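Local coordinates for phosphotriesterase homology protein (Escherichia coli, PDB 1BF6) that hydrolyses phosphorylated glyceryl acetates, as well as aromatic acetates and propionates, as a member of the phosphotriesterase family that binds two zinc ions per subunit, at residues Phe64-Met69 / Asp113-Lys118; Glu90-Arg95 / Thr133-Lys138; Ser159-Gly164 / Cys186-Asn191; Asn194-Ile199 / Arg231-Arg236. All coordinates share one frame; numbering follows the deposited sequence.

The four contacts illustrate how the parts outside the strands of a TIM barrel are joined around a binuclear zinc centre. Contact 3 lies close to the metals: its Leu-188 side chain is about 8 Å from a zinc ion, and the residue just before its second segment is the zinc ligand His-185. Contact 4 touches contact 3, Cys-186 SG meeting Met-198 CE at 3.9 Å, and the two centres are about 14 Å apart. Contacts 1 and 2 interleave along the chain but do not touch, their centres lying about 27 Å apart. Contact 1 lies across the chain's centre from contacts 3 and 4, with its Met-65 side chain about 12 Å from a zinc ion.

Contact 1. Residues Phe64-Met69 / Asp113-Lys118; sequences FMLDVM and DGTELK
Leu-66 and Leu-117 carry this largely apolar contact between helix 62-72 and the irregular segment 113-118, Leu-66 with the larger share. Its CB points at the segment, and Leu-66 CG, anti to the carbonyl carbon (chi1 -77°), lies 4.1 Å from Leu-117 CB. There the chain forks. Leu-66 CD1 enters a corner made by two residues: it touches Thr-115 CB at 3.8 Å and meets the carboxylate of Glu-116 at OE2, 3.6 Å away, a contact of a methyl with a charged group and not a polar bond. Leu-66 CD2 turns the other way and rests on Leu-117 CB at 3.8 Å; the two leucine side chains lie alongside, pointing opposite ways. Leu-117, with CG anti to the backbone N, spreads its own methyls to meet both flanking methionines of the helix. Leu-117 CD1 lies 4.1 Å from Met-69 CE, and Leu-117 CD2 lies 4.3 Å from Met-65 CE. An ST turn shapes the segment here: Thr-115 OG1 accepts from Leu-117 N at 3.2 Å, and the same hydroxyl also bonds Ile-112 O. Met-65 and Met-69 reach on to strand 75-80. The contact thus packs helix 62-72, on the outside of the TIM barrel, on the loop that leads from helix 97-109 to strands 119-120 and 122-126.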
loop_
_atom_site.group_PDB
_atom_site.type_symbol
_atom_site.label_atom_id
_atom_site.label_comp_id
_atom_site.label_asym_id
_atom_site.label_seq_id
_atom_site.Cartn_x
_atom_site.Cartn_y
_atom_site.Cartn_z
ATOM N N PHE A 64 11.789 7.286 -12.276
ATOM C CA PHE A 64 11.939 5.835 -12.361
ATOM C C PHE A 64 10.582 5.203 -12.627
ATOM O O PHE A 64 10.468 4.274 -13.431
ATOM C CB PHE A 64 12.492 5.324 -11.032
ATOM C CG PHE A 64 12.850 3.863 -11.030
ATOM C CD1 PHE A 64 11.877 2.888 -10.830
ATOM C CD2 PHE A 64 14.182 3.468 -11.154
ATOM C CE1 PHE A 64 12.227 1.540 -10.749
ATOM C CE2 PHE A 64 14.542 2.128 -11.073
ATOM C CZ PHE A 64 13.567 1.169 -10.870
ATOM N N MET A 65 9.557 5.702 -11.929
ATOM C CA MET A 65 8.196 5.190 -12.095
ATOM C C MET A 65 7.630 5.563 -13.467
ATOM O O MET A 65 6.949 4.751 -14.101
ATOM C CB MET A 65 7.288 5.680 -10.959
ATOM C CG MET A 65 7.737 5.198 -9.573
ATOM S SD MET A 65 6.582 5.514 -8.230
ATOM C CE MET A 65 6.872 7.279 -7.939
ATOM N N LEU A 66 7.927 6.779 -13.929
ATOM C CA LEU A 66 7.469 7.241 -15.241
ATOM C C LEU A 66 8.094 6.362 -16.321
ATOM O O LEU A 66 7.443 6.016 -17.317
ATOM C CB LEU A 66 7.900 8.693 -15.493
ATOM C CG LEU A 66 7.117 9.819 -14.804
ATOM C CD1 LEU A 66 7.838 11.146 -15.033
ATOM C CD2 LEU A 66 5.685 9.869 -15.349
ATOM N N ASP A 67 9.370 6.027 -16.119
ATOM C CA ASP A 67 10.118 5.197 -17.054
ATOM C C ASP A 67 9.580 3.772 -17.093
ATOM O O ASP A 67 9.441 3.202 -18.175
ATOM C CB ASP A 67 11.611 5.188 -16.706
ATOM C CG ASP A 67 12.286 6.529 -16.954
ATOM O OD1 ASP A 67 11.685 7.414 -17.601
ATOM O OD2 ASP A 67 13.428 6.700 -16.493
ATOM N N VAL A 68 9.291 3.200 -15.919
ATOM C CA VAL A 68 8.749 1.843 -15.839
ATOM C C VAL A 68 7.442 1.785 -16.630
ATOM O O VAL A 68 7.240 0.866 -17.415
ATOM C CB VAL A 68 8.513 1.390 -14.371
ATOM C CG1 VAL A 68 7.635 0.148 -14.327
ATOM C CG2 VAL A 68 9.842 1.085 -13.696
ATOM N N MET A 69 6.579 2.787 -16.448
ATOM C CA MET A 69 5.301 2.855 -17.167
ATOM C C MET A 69 5.492 2.942 -18.684
ATOM O O MET A 69 4.776 2.300 -19.459
ATOM C CB MET A 69 4.484 4.067 -16.707
ATOM C CG MET A 69 3.929 3.977 -15.300
ATOM S SD MET A 69 2.584 5.195 -15.028
ATOM C CE MET A 69 3.526 6.581 -14.397
ATOM N N ASP A 113 8.734 15.158 -7.285
ATOM C CA ASP A 113 10.136 15.080 -7.681
ATOM C C ASP A 113 10.532 15.846 -8.939
ATOM O O ASP A 113 11.411 15.412 -9.694
ATOM C CB ASP A 113 10.567 13.607 -7.776
ATOM C CG ASP A 113 10.206 12.805 -6.527
ATOM O OD1 ASP A 113 10.340 13.338 -5.401
ATOM O OD2 ASP A 113 9.774 11.635 -6.661
ATOM N N GLY A 114 9.883 16.987 -9.161
ATOM C CA GLY A 114 10.203 17.811 -10.314
ATOM C C GLY A 114 9.719 17.286 -11.650
ATOM O O GLY A 114 10.135 17.784 -12.689
ATOM N N THR A 115 8.821 16.306 -11.632
ATOM C CA THR A 115 8.296 15.735 -12.869
ATOM C C THR A 115 6.824 16.098 -13.056
ATOM O O THR A 115 6.193 16.701 -12.182
ATOM C CB THR A 115 8.408 14.173 -12.885
ATOM O OG1 THR A 115 7.487 13.612 -11.940
ATOM C CG2 THR A 115 9.812 13.718 -12.523
ATOM N N GLU A 116 6.273 15.644 -14.176
ATOM C CA GLU A 116 4.878 15.862 -14.526
ATOM C C GLU A 116 3.962 14.892 -13.760
ATOM O O GLU A 116 2.751 15.097 -13.700
ATOM C CB GLU A 116 4.693 15.687 -16.042
ATOM C CG GLU A 116 4.930 14.244 -16.571
ATOM C CD GLU A 116 6.364 13.953 -17.041
ATOM O OE1 GLU A 116 7.329 14.639 -16.612
ATOM O OE2 GLU A 116 6.524 13.007 -17.852
ATOM N N LEU A 117 4.537 13.838 -13.178
ATOM C CA LEU A 117 3.759 12.856 -12.418
ATOM C C LEU A 117 3.237 13.478 -11.114
ATOM O O LEU A 117 3.946 14.249 -10.465
ATOM C CB LEU A 117 4.621 11.608 -12.106
ATOM C CG LEU A 117 3.968 10.418 -11.378
ATOM C CD1 LEU A 117 2.760 9.911 -12.181
ATOM C CD2 LEU A 117 4.968 9.285 -11.169
ATOM N N LYS A 118 1.999 13.143 -10.743
ATOM C CA LYS A 118 1.385 13.655 -9.518
ATOM C C LYS A 118 1.029 12.510 -8.597
ATOM O O LYS A 118 0.751 11.403 -9.062
ATOM C CB LYS A 118 0.092 14.428 -9.839
ATOM C CG LYS A 118 0.291 15.683 -10.672
ATOM C CD LYS A 118 -1.038 16.253 -11.127
ATOM C CE LYS A 118 -0.838 17.462 -12.034
ATOM N NZ LYS A 118 -0.060 17.101 -13.250
#

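Contact 2. Residues Glu90-Arg95 / Thr133-Lys138; sequences EHVATR and TPLEEK
A capping box opens helix 134-150 of the TIM barrel, and one turn further on its Lys-138 reaches out to the short, weakly bonded helix 91-94. In the box, Glu-136 N donates to Thr-133 OG1 at 3.2 Å while Thr-133 N donates to Glu-136 OE1 from above the carboxylate plane. Glu-136 OE2 is held in turn by Ser-128 OG and Asp-85 N. Leu-135 supplies the apolar part: CD2 lies against the backbone of the other segment at Ala-93 CA, 3.7 Å away, and against Ala-93 CB, with Val-92 CG1 more distant. Within segment 90-95, away from Leu-135, Arg-95 lays its guanidinium over one face of the His-91 ring. Lys-138 has CG anti to the backbone N (chi1 -176°) and an extended chain beyond it, which carries the ammonium across to main-chain carbonyls of segment 90-95. Such a cluster of carbonyl oxygens would probably favour the charged amine. Two of them are bonded: Val-92 O receives Lys-138 NZ in its carbonyl plane at 2.9 Å, and Arg-95 O receives it at 2.5 Å nearly along the C=O axis, with a C=O...N angle of 173°.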
loop_
_atom_site.group_PDB
_atom_site.type_symbol
_atom_site.label_atom_id
_atom_site.label_comp_id
_atom_site.label_asym_id
_atom_site.label_seq_id
_atom_site.Cartn_x
_atom_site.Cartn_y
_atom_site.Cartn_z
ATOM N N GLU A 90 13.979 15.313 10.178
ATOM C CA GLU A 90 13.897 16.241 11.314
ATOM C C GLU A 90 12.737 17.230 11.206
ATOM O O GLU A 90 12.073 17.529 12.197
ATOM C CB GLU A 90 15.202 17.045 11.438
ATOM C CG GLU A 90 16.476 16.199 11.581
ATOM C CD GLU A 90 16.578 15.476 12.922
ATOM O OE1 GLU A 90 15.721 15.717 13.808
ATOM O OE2 GLU A 90 17.530 14.672 13.093
ATOM N N HIS A 91 12.487 17.710 9.990
ATOM C CA HIS A 91 11.437 18.699 9.748
ATOM C C HIS A 91 9.984 18.310 10.023
ATOM O O HIS A 91 9.096 19.168 9.993
ATOM C CB HIS A 91 11.600 19.346 8.365
ATOM C CG HIS A 91 11.320 18.433 7.207
ATOM N ND1 HIS A 91 12.301 18.027 6.329
ATOM C CD2 HIS A 91 10.153 17.945 6.716
ATOM C CE1 HIS A 91 11.753 17.341 5.342
ATOM N NE2 HIS A 91 10.449 17.278 5.553
ATOM N N VAL A 92 9.719 17.026 10.265
ATOM C CA VAL A 92 8.351 16.642 10.587
ATOM C C VAL A 92 7.996 17.258 11.952
ATOM O O VAL A 92 6.859 17.675 12.182
ATOM C CB VAL A 92 8.160 15.105 10.601
ATOM C CG1 VAL A 92 6.777 14.745 11.146
ATOM C CG2 VAL A 92 8.337 14.564 9.191
ATOM N N ALA A 93 8.983 17.363 12.839
ATOM C CA ALA A 93 8.746 17.946 14.158
ATOM C C ALA A 93 8.712 19.479 14.134
ATOM O O ALA A 93 7.910 20.088 14.836
ATOM C CB ALA A 93 9.800 17.462 15.157
ATOM N N THR A 94 9.563 20.087 13.307
ATOM C CA THR A 94 9.663 21.544 13.232
ATOM C C THR A 94 8.652 22.254 12.345
ATOM O O THR A 94 8.359 23.436 12.556
ATOM C CB THR A 94 11.083 21.996 12.874
ATOM O OG1 THR A 94 11.443 21.521 11.570
ATOM C CG2 THR A 94 12.071 21.483 13.916
ATOM N N ARG A 95 8.129 21.559 11.335
ATOM C CA ARG A 95 7.103 22.170 10.489
ATOM C C ARG A 95 5.760 22.031 11.210
ATOM O O ARG A 95 5.611 21.204 12.117
ATOM C CB ARG A 95 7.050 21.501 9.112
ATOM C CG ARG A 95 8.224 21.870 8.242
ATOM C CD ARG A 95 8.191 21.189 6.912
ATOM N NE ARG A 95 9.453 21.379 6.209
ATOM C CZ ARG A 95 9.735 20.869 5.016
ATOM N NH1 ARG A 95 8.839 20.132 4.370
ATOM N NH2 ARG A 95 10.932 21.067 4.481
ATOM N N THR A 133 2.870 7.543 17.948
ATOM C CA THR A 133 3.704 8.568 18.581
ATOM C C THR A 133 3.152 9.966 18.255
ATOM O O THR A 133 2.348 10.126 17.332
ATOM C CB THR A 133 5.155 8.504 18.049
ATOM O OG1 THR A 133 5.184 8.988 16.698
ATOM C CG2 THR A 133 5.694 7.066 18.089
ATOM N N PRO A 134 3.557 10.991 19.029
ATOM C CA PRO A 134 3.084 12.356 18.771
ATOM C C PRO A 134 3.351 12.812 17.326
ATOM O O PRO A 134 2.501 13.462 16.709
ATOM C CB PRO A 134 3.890 13.179 19.777
ATOM C CG PRO A 134 3.950 12.275 20.951
ATOM C CD PRO A 134 4.278 10.922 20.313
ATOM N N LEU A 135 4.513 12.466 16.769
ATOM C CA LEU A 135 4.824 12.862 15.397
ATOM C C LEU A 135 3.964 12.123 14.373
ATOM O O LEU A 135 3.613 12.672 13.331
ATOM C CB LEU A 135 6.307 12.665 15.081
ATOM C CG LEU A 135 7.271 13.596 15.826
ATOM C CD1 LEU A 135 8.700 13.286 15.387
ATOM C CD2 LEU A 135 6.936 15.050 15.509
ATOM N N GLU A 136 3.672 10.856 14.648
ATOM C CA GLU A 136 2.814 10.075 13.757
ATOM C C GLU A 136 1.389 10.650 13.800
ATOM O O GLU A 136 0.737 10.778 12.763
ATOM C CB GLU A 136 2.829 8.606 14.171
ATOM C CG GLU A 136 4.091 7.895 13.702
ATOM C CD GLU A 136 4.355 6.588 14.417
ATOM O OE1 GLU A 136 3.573 6.188 15.302
ATOM O OE2 GLU A 136 5.372 5.952 14.084
ATOM N N GLU A 137 0.921 11.014 14.994
ATOM C CA GLU A 137 -0.404 11.608 15.140
ATOM C C GLU A 137 -0.500 12.863 14.273
ATOM O O GLU A 137 -1.475 13.051 13.542
ATOM C CB GLU A 137 -0.690 11.973 16.595
ATOM C CG GLU A 137 -2.026 12.705 16.760
ATOM C CD GLU A 137 -2.324 13.097 18.189
ATOM O OE1 GLU A 137 -1.381 13.454 18.932
ATOM O OE2 GLU A 137 -3.508 13.070 18.567
ATOM N N LYS A 138 0.536 13.698 14.339
ATOM C CA LYS A 138 0.611 14.941 13.571
ATOM C C LYS A 138 0.562 14.645 12.072
ATOM O O LYS A 138 -0.118 15.341 11.310
ATOM C CB LYS A 138 1.909 15.669 13.914
ATOM C CG LYS A 138 2.104 17.027 13.282
ATOM C CD LYS A 138 3.521 17.500 13.607
ATOM C CE LYS A 138 3.740 18.960 13.320
ATOM N NZ LYS A 138 5.122 19.335 13.767
#

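Contact 3. Residues Ser159-Gly164 / Cys186-Asn191; sequences SFSTMG and CDLKDN. With SO4 (sulfate ion), chain E.
One hydrogen bond joins the two loops directly. Leu-188 N donates to Ser-161 OG at 2.9 Å, with an N-H...O angle of 145°, and the same hydroxyl bonds His-185 O, so that Ser-161 grips the backbone on both sides of Cys-186 and Asp-187. Since His-185 is a zinc ligand, Ser-161 is placed as a second-shell residue and is likely to steady its main chain. Phe-160 and Ser-161 both have positive phi, and this turn presents Ser-161 to the other loop. Thr-162 OG1 donates to Ser-159 O at 2.7 Å in the carbonyl plane.

Van der Waals contacts flank this bond. Leu-188 CD1 lies 4.0 Å from Phe-160 CA, with the Phe-160 ring obliquely beside it, while Asn-191 OD1 approaches Ser-161 CB.

Charge enters through Lys-189 and a sulfate ion, probably from the crystallisation liquor. CG of Lys-189 sits between the backbone N and the carbonyl carbon (chi1 68°) and packs on Ser-161 CB; the extended chain runs past Ser-161 O to bring Lys-189 NZ within 2.9 Å of sulfate O3. Met-163 N, at the N-cap position of helix 164-173, donates to sulfate O2 at 2.8 Å, and the helix start may add to the attraction. An alanine at Lys-189 would remove the aliphatic cover of Ser-161 and the ammonium, and would probably weaken sulfate binding.

Both are beta-alpha loops of the TIM barrel, leading from the C-terminal ends of adjacent parallel strands 154-157 and 181-183 to helices 164-173 and 192-200, on the side where the active site lies; Cys-186 packs against helix 192-200 and strand 204-207.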
loop_
_atom_site.group_PDB
_atom_site.type_symbol
_atom_site.label_atom_id
_atom_site.label_comp_id
_atom_site.label_asym_id
_atom_site.label_seq_id
_atom_site.Cartn_x
_atom_site.Cartn_y
_atom_site.Cartn_z
ATOM N N SER A 159 2.183 -1.347 11.907
ATOM C CA SER A 159 3.377 -2.108 12.268
ATOM C C SER A 159 2.956 -3.419 12.915
ATOM O O SER A 159 2.387 -3.440 14.007
ATOM C CB SER A 159 4.268 -1.284 13.198
ATOM O OG SER A 159 4.973 -0.312 12.452
ATOM N N PHE A 160 3.216 -4.516 12.211
ATOM C CA PHE A 160 2.846 -5.842 12.693
ATOM C C PHE A 160 1.367 -5.948 13.046
ATOM O O PHE A 160 0.987 -6.529 14.067
ATOM C CB PHE A 160 3.768 -6.277 13.836
ATOM C CG PHE A 160 5.196 -6.408 13.400
ATOM C CD1 PHE A 160 5.572 -7.442 12.541
ATOM C CD2 PHE A 160 6.139 -5.447 13.755
ATOM C CE1 PHE A 160 6.862 -7.519 12.029
ATOM C CE2 PHE A 160 7.440 -5.509 13.251
ATOM C CZ PHE A 160 7.802 -6.549 12.384
ATOM N N SER A 161 0.548 -5.364 12.168
ATOM C CA SER A 161 -0.909 -5.373 12.293
ATOM C C SER A 161 -1.469 -4.748 13.567
ATOM O O SER A 161 -2.525 -5.161 14.048
ATOM C CB SER A 161 -1.436 -6.808 12.123
ATOM O OG SER A 161 -0.972 -7.355 10.899
ATOM N N THR A 162 -0.770 -3.745 14.107
ATOM C CA THR A 162 -1.224 -3.073 15.334
ATOM C C THR A 162 -1.681 -1.637 15.060
ATOM O O THR A 162 -1.245 -1.022 14.093
ATOM C CB THR A 162 -0.101 -2.969 16.413
ATOM O OG1 THR A 162 0.956 -2.125 15.926
ATOM C CG2 THR A 162 0.451 -4.341 16.761
ATOM N N MET A 163 -2.569 -1.140 15.924
ATOM C CA MET A 163 -3.077 0.237 15.889
ATOM C C MET A 163 -4.017 0.657 14.758
ATOM O O MET A 163 -4.325 1.843 14.630
ATOM C CB MET A 163 -1.908 1.240 15.974
ATOM C CG MET A 163 -0.881 0.923 17.069
ATOM S SD MET A 163 -1.604 0.580 18.663
ATOM C CE MET A 163 -2.007 2.252 19.176
ATOM N N GLY A 164 -4.491 -0.300 13.957
ATOM C CA GLY A 164 -5.397 0.026 12.871
ATOM C C GLY A 164 -6.660 0.745 13.329
ATOM O O GLY A 164 -7.022 1.772 12.752
ATOM N N CYS A 186 -2.759 -5.774 7.502
ATOM C CA CYS A 186 -3.639 -6.349 8.516
ATOM C C CYS A 186 -3.421 -7.852 8.641
ATOM O O CYS A 186 -4.015 -8.498 9.503
ATOM C CB CYS A 186 -5.108 -6.103 8.157
ATOM S SG CYS A 186 -5.597 -4.370 8.112
ATOM N N ASP A 187 -2.515 -8.375 7.816
ATOM C CA ASP A 187 -2.240 -9.812 7.749
ATOM C C ASP A 187 -0.862 -10.295 8.253
ATOM O O ASP A 187 -0.219 -11.123 7.610
ATOM C CB ASP A 187 -2.459 -10.276 6.297
ATOM C CG ASP A 187 -1.469 -9.642 5.317
ATOM O OD1 ASP A 187 -0.894 -8.569 5.629
ATOM O OD2 ASP A 187 -1.253 -10.208 4.216
ATOM N N LEU A 188 -0.424 -9.801 9.408
ATOM C CA LEU A 188 0.858 -10.228 9.979
ATOM C C LEU A 188 0.692 -11.002 11.293
ATOM O O LEU A 188 1.667 -11.358 11.955
ATOM C CB LEU A 188 1.806 -9.032 10.139
ATOM C CG LEU A 188 2.405 -8.544 8.820
ATOM C CD1 LEU A 188 3.055 -7.171 8.967
ATOM C CD2 LEU A 188 3.400 -9.568 8.322
ATOM N N LYS A 189 -0.557 -11.304 11.634
ATOM C CA LYS A 189 -0.904 -12.056 12.838
ATOM C C LYS A 189 -2.395 -12.394 12.769
ATOM O O LYS A 189 -3.096 -11.913 11.868
ATOM C CB LYS A 189 -0.626 -11.227 14.100
ATOM C CG LYS A 189 -1.543 -10.032 14.264
ATOM C CD LYS A 189 -1.387 -9.406 15.622
ATOM C CE LYS A 189 -2.169 -8.115 15.708
ATOM N NZ LYS A 189 -1.937 -7.456 17.013
ATOM N N ASP A 190 -2.859 -13.261 13.673
ATOM C CA ASP A 190 -4.273 -13.625 13.747
ATOM C C ASP A 190 -4.875 -12.286 14.151
ATOM O O ASP A 190 -4.668 -11.817 15.269
ATOM C CB ASP A 190 -4.516 -14.695 14.828
ATOM C CG ASP A 190 -3.921 -16.073 14.458
ATOM O OD1 ASP A 190 -3.485 -16.261 13.306
ATOM O OD2 ASP A 190 -3.895 -16.975 15.329
ATOM N N ASN A 191 -5.588 -11.669 13.218
ATOM C CA ASN A 191 -6.119 -10.325 13.420
ATOM C C ASN A 191 -7.599 -10.174 13.027
ATOM O O ASN A 191 -8.059 -9.066 12.741
ATOM C CB ASN A 191 -5.236 -9.411 12.545
ATOM C CG ASN A 191 -5.272 -7.940 12.954
ATOM O OD1 ASN A 191 -4.991 -7.071 12.130
ATOM N ND2 ASN A 191 -5.551 -7.663 14.222
HETATM S S SO4 E . -3.361 -4.232 18.375
HETATM O O1 SO4 E . -2.401 -4.808 19.313
HETATM O O2 SO4 E . -3.068 -2.744 18.182
HETATM O O3 SO4 E . -3.296 -4.895 16.971
HETATM O O4 SO4 E . -4.775 -4.466 18.910
#

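Contact 4. Residues Asn194-Ile199 / Arg231-Arg236; sequences NILKMI and RGLLNR
A Schellman motif ends helix 218-230, with Gly-232 (positive phi) as its C-prime residue, and the chain that leaves it packs against helix 192-200 on the outside of the TIM barrel. The tight part of the contact centres on Leu-233. Its two methyls divide between successive turns of the helix: Leu-233 CD1 presses on Leu-196 CD2 at 3.5 Å, closer than usual van der Waals contact and with the two side chains roughly perpendicular, while Leu-233 CD2 lies at a more relaxed 4.1 Å from Ile-199 CG2. Leu-196 and Ile-199 both also touch Leu-228 of helix 218-230, so one apolar patch joins helix 192-200 to helix 218-230 and to the loop that leaves it.

The periphery is looser. At one end, Arg-231 lays its extended chain across Leu-196, Arg-231 CD meeting Leu-196 CD2 at 3.9 Å, and NH1 reaches back to Ala-227 O in the helix just ended. At the other end Arg-236 offers only its near carbons, CG lying 4.0 Å from Ile-199 CG2, before the chain bends at chi2 (-56°) and takes the guanidinium away. Arg-236 NH1 then bonds Asn-235 O at 3.0 Å, the oxygen lying close to the guanidinium plane. An alanine at Arg-236 would remove CG and the guanidinium, and would probably loosen the packing on Ile-199 as well as this grip on the turn. The last connection runs through a water that donates to Ile-199 O over a short 2.4 Å and accepts only weakly from Arg-236 NE at 3.3 Å.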
loop_
_atom_site.group_PDB
_atom_site.type_symbol
_atom_site.label_atom_id
_atom_site.label_comp_id
_atom_site.label_asym_id
_atom_site.label_seq_id
_atom_site.Cartn_x
_atom_site.Cartn_y
_atom_site.Cartn_z
ATOM N N ASN A 194 -9.974 -7.428 15.076
ATOM C CA ASN A 194 -9.706 -6.058 14.664
ATOM C C ASN A 194 -10.179 -5.795 13.236
ATOM O O ASN A 194 -10.745 -4.750 12.955
ATOM C CB ASN A 194 -8.213 -5.744 14.753
ATOM C CG ASN A 194 -7.718 -5.546 16.184
ATOM O OD1 ASN A 194 -6.509 -5.547 16.417
ATOM N ND2 ASN A 194 -8.635 -5.377 17.138
ATOM N N ILE A 195 -9.920 -6.735 12.328
ATOM C CA ILE A 195 -10.315 -6.567 10.935
ATOM C C ILE A 195 -11.829 -6.397 10.789
ATOM O O ILE A 195 -12.285 -5.536 10.037
ATOM C CB ILE A 195 -9.789 -7.744 10.049
ATOM C CG1 ILE A 195 -8.276 -7.620 9.866
ATOM C CG2 ILE A 195 -10.453 -7.738 8.671
ATOM C CD1 ILE A 195 -7.667 -8.777 9.127
ATOM N N LEU A 196 -12.601 -7.203 11.516
ATOM C CA LEU A 196 -14.061 -7.128 11.453
ATOM C C LEU A 196 -14.548 -5.761 11.955
ATOM O O LEU A 196 -15.457 -5.155 11.372
ATOM C CB LEU A 196 -14.686 -8.259 12.275
ATOM C CG LEU A 196 -14.457 -9.662 11.702
ATOM C CD1 LEU A 196 -14.997 -10.695 12.664
ATOM C CD2 LEU A 196 -15.116 -9.776 10.336
ATOM N N LYS A 197 -13.894 -5.258 12.999
ATOM C CA LYS A 197 -14.234 -3.956 13.563
ATOM C C LYS A 197 -13.899 -2.845 12.583
ATOM O O LYS A 197 -14.713 -1.941 12.363
ATOM C CB LYS A 197 -13.524 -3.751 14.905
ATOM C CG LYS A 197 -14.081 -4.668 15.988
ATOM C CD LYS A 197 -13.335 -4.566 17.304
ATOM C CE LYS A 197 -13.925 -5.518 18.332
ATOM N NZ LYS A 197 -13.136 -5.497 19.596
ATOM N N MET A 198 -12.736 -2.939 11.942
ATOM C CA MET A 198 -12.332 -1.925 10.972
ATOM C C MET A 198 -13.302 -1.870 9.806
ATOM O O MET A 198 -13.706 -0.785 9.375
ATOM C CB MET A 198 -10.902 -2.170 10.467
ATOM C CG MET A 198 -9.840 -1.980 11.539
ATOM S SD MET A 198 -8.170 -2.139 10.911
ATOM C CE MET A 198 -7.862 -3.849 11.223
ATOM N N ILE A 199 -13.691 -3.043 9.305
ATOM C CA ILE A 199 -14.641 -3.111 8.204
ATOM C C ILE A 199 -16.009 -2.558 8.665
ATOM O O ILE A 199 -16.684 -1.865 7.910
ATOM C CB ILE A 199 -14.774 -4.573 7.675
ATOM C CG1 ILE A 199 -13.469 -4.990 6.977
ATOM C CG2 ILE A 199 -15.985 -4.701 6.729
ATOM C CD1 ILE A 199 -13.434 -6.461 6.539
ATOM N N ARG A 231 -18.536 -14.227 5.643
ATOM C CA ARG A 231 -19.381 -13.173 6.196
ATOM C C ARG A 231 -19.814 -12.150 5.145
ATOM O O ARG A 231 -20.430 -11.123 5.474
ATOM C CB ARG A 231 -18.650 -12.483 7.354
ATOM C CG ARG A 231 -18.427 -13.383 8.551
ATOM C CD ARG A 231 -17.334 -12.834 9.452
ATOM N NE ARG A 231 -17.187 -13.595 10.692
ATOM C CZ ARG A 231 -16.591 -14.781 10.805
ATOM N NH1 ARG A 231 -16.070 -15.384 9.740
ATOM N NH2 ARG A 231 -16.512 -15.360 11.995
ATOM N N GLY A 232 -19.510 -12.450 3.885
ATOM C CA GLY A 232 -19.854 -11.571 2.779
ATOM C C GLY A 232 -19.147 -10.226 2.817
ATOM O O GLY A 232 -19.683 -9.226 2.323
ATOM N N LEU A 233 -17.913 -10.229 3.326
ATOM C CA LEU A 233 -17.114 -9.005 3.476
ATOM C C LEU A 233 -15.988 -8.779 2.448
ATOM O O LEU A 233 -15.193 -7.845 2.592
ATOM C CB LEU A 233 -16.548 -8.939 4.912
ATOM C CG LEU A 233 -17.563 -9.075 6.058
ATOM C CD1 LEU A 233 -16.871 -9.207 7.388
ATOM C CD2 LEU A 233 -18.535 -7.902 6.068
ATOM N N LEU A 234 -15.931 -9.595 1.396
ATOM C CA LEU A 234 -14.882 -9.442 0.384
ATOM C C LEU A 234 -14.842 -8.103 -0.341
ATOM O O LEU A 234 -13.806 -7.737 -0.900
ATOM C CB LEU A 234 -14.919 -10.575 -0.647
ATOM C CG LEU A 234 -14.621 -12.005 -0.177
ATOM C CD1 LEU A 234 -14.583 -12.913 -1.409
ATOM C CD2 LEU A 234 -13.290 -12.074 0.547
ATOM N N ASN A 235 -15.949 -7.363 -0.345
ATOM C CA ASN A 235 -15.951 -6.063 -1.021
ATOM C C ASN A 235 -15.162 -4.980 -0.255
ATOM O O ASN A 235 -15.127 -3.826 -0.681
ATOM C CB ASN A 235 -17.384 -5.580 -1.318
ATOM C CG ASN A 235 -18.207 -5.343 -0.057
ATOM O OD1 ASN A 235 -17.876 -5.821 1.040
ATOM N ND2 ASN A 235 -19.313 -4.619 -0.217
ATOM N N ARG A 236 -14.533 -5.356 0.859
ATOM C CA ARG A 236 -13.731 -4.410 1.649
ATOM C C ARG A 236 -12.270 -4.848 1.792
ATOM O O ARG A 236 -11.489 -4.196 2.488
ATOM C CB ARG A 236 -14.346 -4.194 3.040
ATOM C CG ARG A 236 -15.592 -3.318 3.041
ATOM C CD ARG A 236 -15.312 -1.968 2.403
ATOM N NE ARG A 236 -16.516 -1.142 2.374
ATOM C CZ ARG A 236 -17.340 -1.032 1.333
ATOM N NH1 ARG A 236 -17.105 -1.686 0.199
ATOM N NH2 ARG A 236 -18.452 -0.316 1.450
HETATM O O HOH W 1 -16.140 -1.360 5.603
#